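Local coordinates for protein fanconi-associated nuclease 1 homolog (Pseudomonas aeruginosa, PDB 5Y7Q) that is a bacterial member of the FAN1 nuclease family that carries a VRR-NUC domain and binds DNA, at residues F41-N46 with L83-V88; K91-R96 with Y185-M190. All blocks are in the same frame, centred on the assembly; numbering follows the deposited sequence.

Contact 1 (F41-N46 with L83-V88); sequences FYYLHN and LLVRMV. With nucleotides of chain B.
Arg86 lays its guanidinium over one face of the Tyr43 ring, a cation-pi pair that joins the start of helix 42-57 to helix 78-89 in the FAN1 HTH region, where the two helical segments cross almost perpendicularly (88°). CZ of Arg86 stands 3.7 Å from the Tyr43 ring centroid. CD of the same arginine, 3.9 Å from that centroid, adds a CH-pi contact over the ring. The arginine side chain runs across the tyrosine at about a right angle, bent at chi2 (-59°), and the two flat groups are tilted 36° against each other. At the edge of the ring, Tyr43 CD2 meets Val85 CG1 at 3.6 Å, while the other valine methyl, CG2, packs against Leu44 CD1. Glu104 binds both members of the pair: it takes a hydrogen bond from Tyr43 OH and forms a salt bridge with Arg86 NH2, and so fixes the polar end of each. The guanidinium edge meets the phosphate of DG10 of chain B, where NH1 and NH2 of Arg86 both donate to OP2, at 3.0 and 3.2 Å. Tyr42, also edge-on to this phosphate, brings the third donor, with its OH 2.6 Å from OP2 of DG10.

Contact 2 (K91-R96 with Y185-M190); sequences KGTLFR and YELRCM. With nucleotides of chain B.
Phe95 and Tyr185 exchange two backbone hydrogen bonds, the hydrogen-bonded pair that sets strand 94-96 antiparallel to strand 184-187 at the margin of a three-stranded sheet. Phe95 N reaches Tyr185 O at 2.9 Å, and Tyr185 N returns to Phe95 O at 2.8 Å. One step along, the non-hydrogen-bonded pair Leu94 and Glu186 lie side by side and point the same way, with Leu94 CD2 at 3.7 Å from Glu186 CB. With chi1 at 179°, CG of Glu186 stands anti to the backbone N and meets Thr93 CG2 at 3.7 Å; the chain runs on extended from there. Pairing begins one residue before strand 94-96, where Leu187 N donates to Thr93 O over 3.0 Å. In the next shell, helix 78-89 backs the face that bears Phe95: Met87 touches both Phe95 and Leu187, and Leu84 adds to the cover of Leu187. Tyr185 OH is hydrogen-bonded to Glu97, while the backbone of Glu186 bonds to Asp122 of the third strand, 121-123. Segment 91-96 also meets the DNA directly. The edge of the Phe95 ring is turned to OP1 of DT8 of chain B, and Lys91 N donates to OP2 of that nucleotide at 2.7 Å.

Overall arrangement
From the N terminus, the chain enters helix 42-57, and contact 1 closes the first loop when helix 78-89 returns against its start; the 36 residues between are largely helix. A short loop, where contact 2 opens, leads from helix 78-89 to strand 94-96. That second loop closes 88 residues later with strand 184-187. The two contacts are thus in series, neither nested nor crossed, with centres about 14 Å apart. Helix 78-89 links them: one side meets the first helix, and Val88 O packs against Met190 CE, tying the helix pair to the small sheet, whose middle strand, 184-187, comes from later in the chain. Both contacts reach phosphates of the same DNA chain, B.

Contact 1 (F41-N46 with L83-V88)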
loop_
_atom_site.group_PDB
_atom_site.type_symbol
_atom_site.label_atom_id
_atom_site.label_comp_id
_atom_site.label_asym_id
_atom_site.label_seq_id
_atom_site.Cartn_x
_atom_site.Cartn_y
_atom_site.Cartn_z
ATOM N N PHE A 41 22.966 -21.411 -4.599
ATOM C CA PHE A 41 21.684 -21.852 -4.060
ATOM C C PHE A 41 21.023 -20.844 -3.110
ATOM O O PHE A 41 20.136 -21.237 -2.347
ATOM C CB PHE A 41 21.830 -23.223 -3.407
ATOM C CG PHE A 41 21.880 -24.346 -4.408
ATOM C CD1 PHE A 41 20.763 -24.642 -5.190
ATOM C CD2 PHE A 41 23.047 -25.092 -4.588
ATOM C CE1 PHE A 41 20.809 -25.668 -6.137
ATOM C CE2 PHE A 41 23.097 -26.123 -5.525
ATOM C CZ PHE A 41 21.981 -26.416 -6.301
ATOM N N TYR A 42 21.469 -19.579 -3.096
ATOM C CA TYR A 42 21.008 -18.577 -2.130
ATOM C C TYR A 42 19.494 -18.622 -1.911
ATOM O O TYR A 42 19.021 -18.572 -0.766
ATOM C CB TYR A 42 21.425 -17.163 -2.591
ATOM C CG TYR A 42 20.702 -16.672 -3.830
ATOM C CD1 TYR A 42 21.162 -16.988 -5.105
ATOM C CD2 TYR A 42 19.531 -15.938 -3.727
ATOM C CE1 TYR A 42 20.475 -16.569 -6.238
ATOM C CE2 TYR A 42 18.843 -15.511 -4.843
ATOM C CZ TYR A 42 19.316 -15.825 -6.092
ATOM O OH TYR A 42 18.617 -15.397 -7.201
ATOM N N TYR A 43 18.733 -18.764 -3.001
ATOM C CA TYR A 43 17.274 -18.745 -2.921
ATOM C C TYR A 43 16.739 -19.968 -2.176
ATOM O O TYR A 43 15.852 -19.842 -1.321
ATOM C CB TYR A 43 16.685 -18.666 -4.333
ATOM C CG TYR A 43 17.092 -19.824 -5.253
ATOM C CD1 TYR A 43 18.329 -19.825 -5.899
ATOM C CD2 TYR A 43 16.240 -20.913 -5.470
ATOM C CE1 TYR A 43 18.718 -20.872 -6.726
ATOM C CE2 TYR A 43 16.609 -21.950 -6.314
ATOM C CZ TYR A 43 17.853 -21.934 -6.938
ATOM O OH TYR A 43 18.244 -22.973 -7.771
ATOM N N LEU A 44 17.268 -21.160 -2.484
ATOM C CA LEU A 44 16.858 -22.363 -1.762
ATOM C C LEU A 44 17.161 -22.244 -0.269
ATOM O O LEU A 44 16.298 -22.537 0.567
ATOM C CB LEU A 44 17.543 -23.586 -2.360
ATOM C CG LEU A 44 17.368 -24.908 -1.633
ATOM C CD1 LEU A 44 15.918 -25.293 -1.641
ATOM C CD2 LEU A 44 18.190 -25.937 -2.349
ATOM N N HIS A 45 18.384 -21.802 0.077
ATOM C CA HIS A 45 18.742 -21.496 1.466
ATOM C C HIS A 45 17.695 -20.609 2.142
ATOM O O HIS A 45 17.263 -20.882 3.275
ATOM C CB HIS A 45 20.102 -20.804 1.523
ATOM C CG HIS A 45 21.243 -21.648 1.063
ATOM N ND1 HIS A 45 21.166 -23.021 0.962
ATOM C CD2 HIS A 45 22.504 -21.314 0.694
ATOM C CE1 HIS A 45 22.325 -23.496 0.543
ATOM N NE2 HIS A 45 23.154 -22.482 0.372
ATOM N N ASN A 46 17.279 -19.532 1.467
ATOM C CA ASN A 46 16.267 -18.669 2.067
ATOM C C ASN A 46 14.963 -19.436 2.296
ATOM O O ASN A 46 14.325 -19.307 3.353
ATOM C CB ASN A 46 16.033 -17.421 1.197
ATOM C CG ASN A 46 17.307 -16.585 0.980
ATOM O OD1 ASN A 46 18.273 -16.681 1.749
ATOM N ND2 ASN A 46 17.304 -15.759 -0.078
ATOM N N LEU A 83 14.696 -26.696 -7.914
ATOM C CA LEU A 83 13.760 -26.536 -9.015
ATOM C C LEU A 83 12.420 -26.060 -8.504
ATOM O O LEU A 83 11.821 -25.134 -9.074
ATOM C CB LEU A 83 13.598 -27.839 -9.773
ATOM C CG LEU A 83 12.642 -27.633 -10.936
ATOM C CD1 LEU A 83 13.225 -26.553 -11.848
ATOM C CD2 LEU A 83 12.416 -28.959 -11.682
ATOM N N LEU A 84 11.956 -26.653 -7.404
ATOM C CA LEU A 84 10.688 -26.225 -6.835
ATOM C C LEU A 84 10.704 -24.736 -6.554
ATOM O O LEU A 84 9.835 -23.981 -7.021
ATOM C CB LEU A 84 10.390 -26.980 -5.549
ATOM C CG LEU A 84 8.930 -26.779 -5.164
ATOM C CD1 LEU A 84 8.074 -27.093 -6.383
ATOM C CD2 LEU A 84 8.559 -27.689 -4.013
ATOM N N VAL A 85 11.706 -24.292 -5.801
ATOM C CA VAL A 85 11.695 -22.903 -5.374
ATOM C C VAL A 85 11.728 -21.987 -6.586
ATOM O O VAL A 85 11.008 -20.967 -6.640
ATOM C CB VAL A 85 12.855 -22.661 -4.403
ATOM C CG1 VAL A 85 12.969 -21.221 -4.084
ATOM C CG2 VAL A 85 12.595 -23.456 -3.130
ATOM N N ARG A 86 12.491 -22.377 -7.617
ATOM C CA ARG A 86 12.470 -21.610 -8.857
ATOM C C ARG A 86 11.055 -21.487 -9.420
ATOM O O ARG A 86 10.634 -20.394 -9.799
ATOM C CB ARG A 86 13.398 -22.234 -9.881
ATOM C CG ARG A 86 14.826 -22.139 -9.506
ATOM C CD ARG A 86 15.268 -20.731 -9.320
ATOM N NE ARG A 86 16.712 -20.693 -9.463
ATOM C CZ ARG A 86 17.449 -19.589 -9.570
ATOM N NH1 ARG A 86 16.865 -18.404 -9.548
ATOM N NH2 ARG A 86 18.772 -19.687 -9.724
ATOM N N MET A 87 10.298 -22.589 -9.486
ATOM C CA MET A 87 8.949 -22.457 -10.043
ATOM C C MET A 87 8.062 -21.569 -9.166
ATOM O O MET A 87 7.274 -20.761 -9.682
ATOM C CB MET A 87 8.316 -23.839 -10.231
ATOM C CG MET A 87 9.151 -24.783 -11.121
ATOM S SD MET A 87 8.657 -26.495 -11.104
ATOM C CE MET A 87 7.038 -26.328 -11.782
ATOM N N VAL A 88 8.203 -21.685 -7.845
ATOM C CA VAL A 88 7.361 -20.937 -6.920
ATOM C C VAL A 88 7.606 -19.446 -7.052
ATOM O O VAL A 88 6.673 -18.645 -6.992
ATOM C CB VAL A 88 7.613 -21.421 -5.483
ATOM C CG1 VAL A 88 6.843 -20.578 -4.484
ATOM C CG2 VAL A 88 7.268 -22.921 -5.341
ATOM P P DG B 10 20.371 -15.930 -10.178
ATOM O OP1 DG B 10 21.466 -16.718 -10.784
ATOM O OP2 DG B 10 19.242 -16.549 -9.467
ATOM O "O5'" DG B 10 21.112 -14.882 -9.242
ATOM C "C5'" DG B 10 22.153 -14.091 -9.793
ATOM C "C4'" DG B 10 22.354 -12.859 -8.970
ATOM O "O4'" DG B 10 21.212 -11.998 -9.143
ATOM C "C3'" DG B 10 22.474 -13.135 -7.475
ATOM O "O3'" DG B 10 23.717 -12.681 -6.995
ATOM C "C2'" DG B 10 21.320 -12.366 -6.835
ATOM C "C1'" DG B 10 20.892 -11.396 -7.920
ATOM N N9 DG B 10 19.469 -11.153 -7.886
ATOM C C8 DG B 10 18.473 -12.086 -7.711
ATOM N N7 DG B 10 17.276 -11.576 -7.713
ATOM C C5 DG B 10 17.494 -10.213 -7.888
ATOM C C6 DG B 10 16.571 -9.140 -7.968
ATOM O O6 DG B 10 15.327 -9.185 -7.891
ATOM N N1 DG B 10 17.227 -7.913 -8.143
ATOM C C2 DG B 10 18.603 -7.753 -8.226
ATOM N N2 DG B 10 19.058 -6.507 -8.400
ATOM N N3 DG B 10 19.467 -8.747 -8.159
ATOM C C4 DG B 10 18.846 -9.943 -7.987
#

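Contact 2 (K91-R96 with Y185-M190)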
loop_
_atom_site.group_PDB
_atom_site.type_symbol
_atom_site.label_atom_id
_atom_site.label_comp_id
_atom_site.label_asym_id
_atom_site.label_seq_id
_atom_site.Cartn_x
_atom_site.Cartn_y
_atom_site.Cartn_z
ATOM N N LYS A 91 6.363 -16.268 -12.122
ATOM C CA LYS A 91 4.967 -15.896 -12.309
ATOM C C LYS A 91 4.179 -17.052 -12.908
ATOM O O LYS A 91 4.678 -17.799 -13.761
ATOM C CB LYS A 91 4.873 -14.661 -13.216
ATOM C CG LYS A 91 3.481 -14.296 -13.723
ATOM C CD LYS A 91 2.556 -13.848 -12.598
ATOM C CE LYS A 91 2.436 -12.326 -12.552
ATOM N NZ LYS A 91 1.738 -11.764 -13.756
ATOM N N GLY A 92 2.941 -17.199 -12.453
ATOM C CA GLY A 92 2.073 -18.203 -13.021
ATOM C C GLY A 92 2.449 -19.598 -12.584
ATOM O O GLY A 92 3.452 -19.806 -11.893
ATOM N N THR A 93 1.600 -20.557 -12.918
ATOM C CA THR A 93 1.819 -21.929 -12.505
ATOM C C THR A 93 2.344 -22.854 -13.617
ATOM O O THR A 93 2.717 -23.988 -13.323
ATOM C CB THR A 93 0.514 -22.449 -11.895
ATOM O OG1 THR A 93 0.806 -23.447 -10.915
ATOM C CG2 THR A 93 -0.412 -23.001 -12.952
ATOM N N LEU A 94 2.460 -22.384 -14.860
ATOM C CA LEU A 94 2.767 -23.221 -16.022
ATOM C C LEU A 94 4.130 -22.868 -16.610
ATOM O O LEU A 94 4.422 -21.688 -16.840
ATOM C CB LEU A 94 1.706 -23.043 -17.099
ATOM C CG LEU A 94 0.269 -23.387 -16.722
ATOM C CD1 LEU A 94 -0.712 -22.709 -17.702
ATOM C CD2 LEU A 94 0.065 -24.916 -16.678
ATOM N N PHE A 95 4.957 -23.881 -16.863
ATOM C CA PHE A 95 6.313 -23.659 -17.352
ATOM C C PHE A 95 6.662 -24.668 -18.435
ATOM O O PHE A 95 6.179 -25.802 -18.434
ATOM C CB PHE A 95 7.334 -23.751 -16.211
ATOM C CG PHE A 95 7.046 -22.800 -15.090
ATOM C CD1 PHE A 95 6.367 -23.222 -13.968
ATOM C CD2 PHE A 95 7.394 -21.461 -15.193
ATOM C CE1 PHE A 95 6.067 -22.348 -12.958
ATOM C CE2 PHE A 95 7.099 -20.587 -14.182
ATOM C CZ PHE A 95 6.435 -21.032 -13.059
ATOM N N ARG A 96 7.483 -24.227 -19.380
ATOM C CA ARG A 96 8.036 -25.090 -20.414
ATOM C C ARG A 96 9.428 -25.508 -19.990
ATOM O O ARG A 96 10.208 -24.675 -19.526
ATOM C CB ARG A 96 8.132 -24.364 -21.754
ATOM C CG ARG A 96 6.844 -23.832 -22.344
ATOM C CD ARG A 96 7.164 -22.891 -23.510
ATOM N NE ARG A 96 8.034 -23.482 -24.539
ATOM C CZ ARG A 96 7.749 -23.556 -25.843
ATOM N NH1 ARG A 96 6.600 -23.081 -26.323
ATOM N NH2 ARG A 96 8.622 -24.104 -26.682
ATOM N N TYR A 185 5.263 -28.307 -17.567
ATOM C CA TYR A 185 4.987 -28.650 -16.179
ATOM C C TYR A 185 4.040 -27.637 -15.547
ATOM O O TYR A 185 4.071 -26.443 -15.872
ATOM C CB TYR A 185 6.287 -28.713 -15.378
ATOM C CG TYR A 185 7.321 -29.635 -16.003
ATOM C CD1 TYR A 185 7.240 -31.007 -15.843
ATOM C CD2 TYR A 185 8.354 -29.130 -16.763
ATOM C CE1 TYR A 185 8.163 -31.850 -16.415
ATOM C CE2 TYR A 185 9.292 -29.963 -17.326
ATOM C CZ TYR A 185 9.193 -31.324 -17.155
ATOM O OH TYR A 185 10.121 -32.164 -17.734
ATOM N N GLU A 186 3.177 -28.130 -14.657
ATOM C CA GLU A 186 2.271 -27.291 -13.881
ATOM C C GLU A 186 2.506 -27.524 -12.392
ATOM O O GLU A 186 2.395 -28.661 -11.913
ATOM C CB GLU A 186 0.803 -27.561 -14.223
ATOM C CG GLU A 186 -0.168 -26.713 -13.391
ATOM C CD GLU A 186 -1.637 -27.028 -13.660
ATOM O OE1 GLU A 186 -2.099 -28.159 -13.342
ATOM O OE2 GLU A 186 -2.335 -26.133 -14.194
ATOM N N LEU A 187 2.779 -26.437 -11.660
ATOM C CA LEU A 187 2.910 -26.481 -10.205
ATOM C C LEU A 187 1.541 -26.602 -9.536
ATOM O O LEU A 187 0.609 -25.889 -9.901
ATOM C CB LEU A 187 3.622 -25.217 -9.764
ATOM C CG LEU A 187 4.096 -24.874 -8.380
ATOM C CD1 LEU A 187 5.008 -25.957 -7.820
ATOM C CD2 LEU A 187 4.851 -23.575 -8.646
ATOM N N ARG A 188 1.376 -27.580 -8.641
ATOM C CA ARG A 188 0.093 -27.798 -7.970
ATOM C C ARG A 188 0.035 -27.439 -6.486
ATOM O O ARG A 188 -1.027 -27.608 -5.878
ATOM C CB ARG A 188 -0.357 -29.244 -8.180
ATOM C CG ARG A 188 -1.099 -29.436 -9.505
ATOM C CD ARG A 188 -2.585 -29.686 -9.290
ATOM N NE ARG A 188 -2.860 -30.266 -7.970
ATOM C CZ ARG A 188 -2.639 -31.538 -7.626
ATOM N NH1 ARG A 188 -2.918 -31.963 -6.392
ATOM N NH2 ARG A 188 -2.117 -32.385 -8.508
ATOM N N CYS A 189 1.135 -27.006 -5.871
ATOM C CA CYS A 189 1.173 -26.661 -4.448
ATOM C C CYS A 189 1.088 -25.140 -4.139
ATOM O O CYS A 189 1.310 -24.742 -2.988
ATOM C CB CYS A 189 2.418 -27.282 -3.802
ATOM S SG CYS A 189 3.998 -26.786 -4.532
ATOM N N MET A 190 0.819 -24.283 -5.131
ATOM C CA MET A 190 0.927 -22.835 -4.919
ATOM C C MET A 190 0.052 -22.303 -3.784
ATOM O O MET A 190 0.432 -21.322 -3.149
ATOM C CB MET A 190 0.578 -22.071 -6.185
ATOM C CG MET A 190 1.416 -20.881 -6.377
ATOM S SD MET A 190 3.169 -21.264 -6.304
ATOM C CE MET A 190 3.812 -19.599 -6.169
ATOM P P DT B 8 8.819 -15.292 -14.841
ATOM O OP1 DT B 8 8.757 -16.710 -15.313
ATOM O OP2 DT B 8 8.014 -14.856 -13.679
ATOM O "O5'" DT B 8 10.356 -14.960 -14.683
ATOM C "C5'" DT B 8 11.131 -14.979 -15.848
ATOM C "C4'" DT B 8 12.570 -14.702 -15.550
ATOM O "O4'" DT B 8 12.799 -13.279 -15.596
ATOM C "C3'" DT B 8 13.036 -15.173 -14.187
ATOM O "O3'" DT B 8 14.264 -15.795 -14.344
ATOM C "C2'" DT B 8 13.153 -13.869 -13.378
ATOM C "C1'" DT B 8 13.541 -12.891 -14.465
ATOM N N1 DT B 8 13.253 -11.424 -14.188
ATOM C C2 DT B 8 14.230 -10.498 -14.486
ATOM O O2 DT B 8 15.325 -10.800 -14.931
ATOM N N3 DT B 8 13.893 -9.195 -14.236
ATOM C C4 DT B 8 12.691 -8.723 -13.737
ATOM O O4 DT B 8 12.479 -7.522 -13.555
ATOM C C5 DT B 8 11.708 -9.731 -13.446
ATOM C C7 DT B 8 10.375 -9.321 -12.904
ATOM C C6 DT B 8 12.025 -11.027 -13.691
#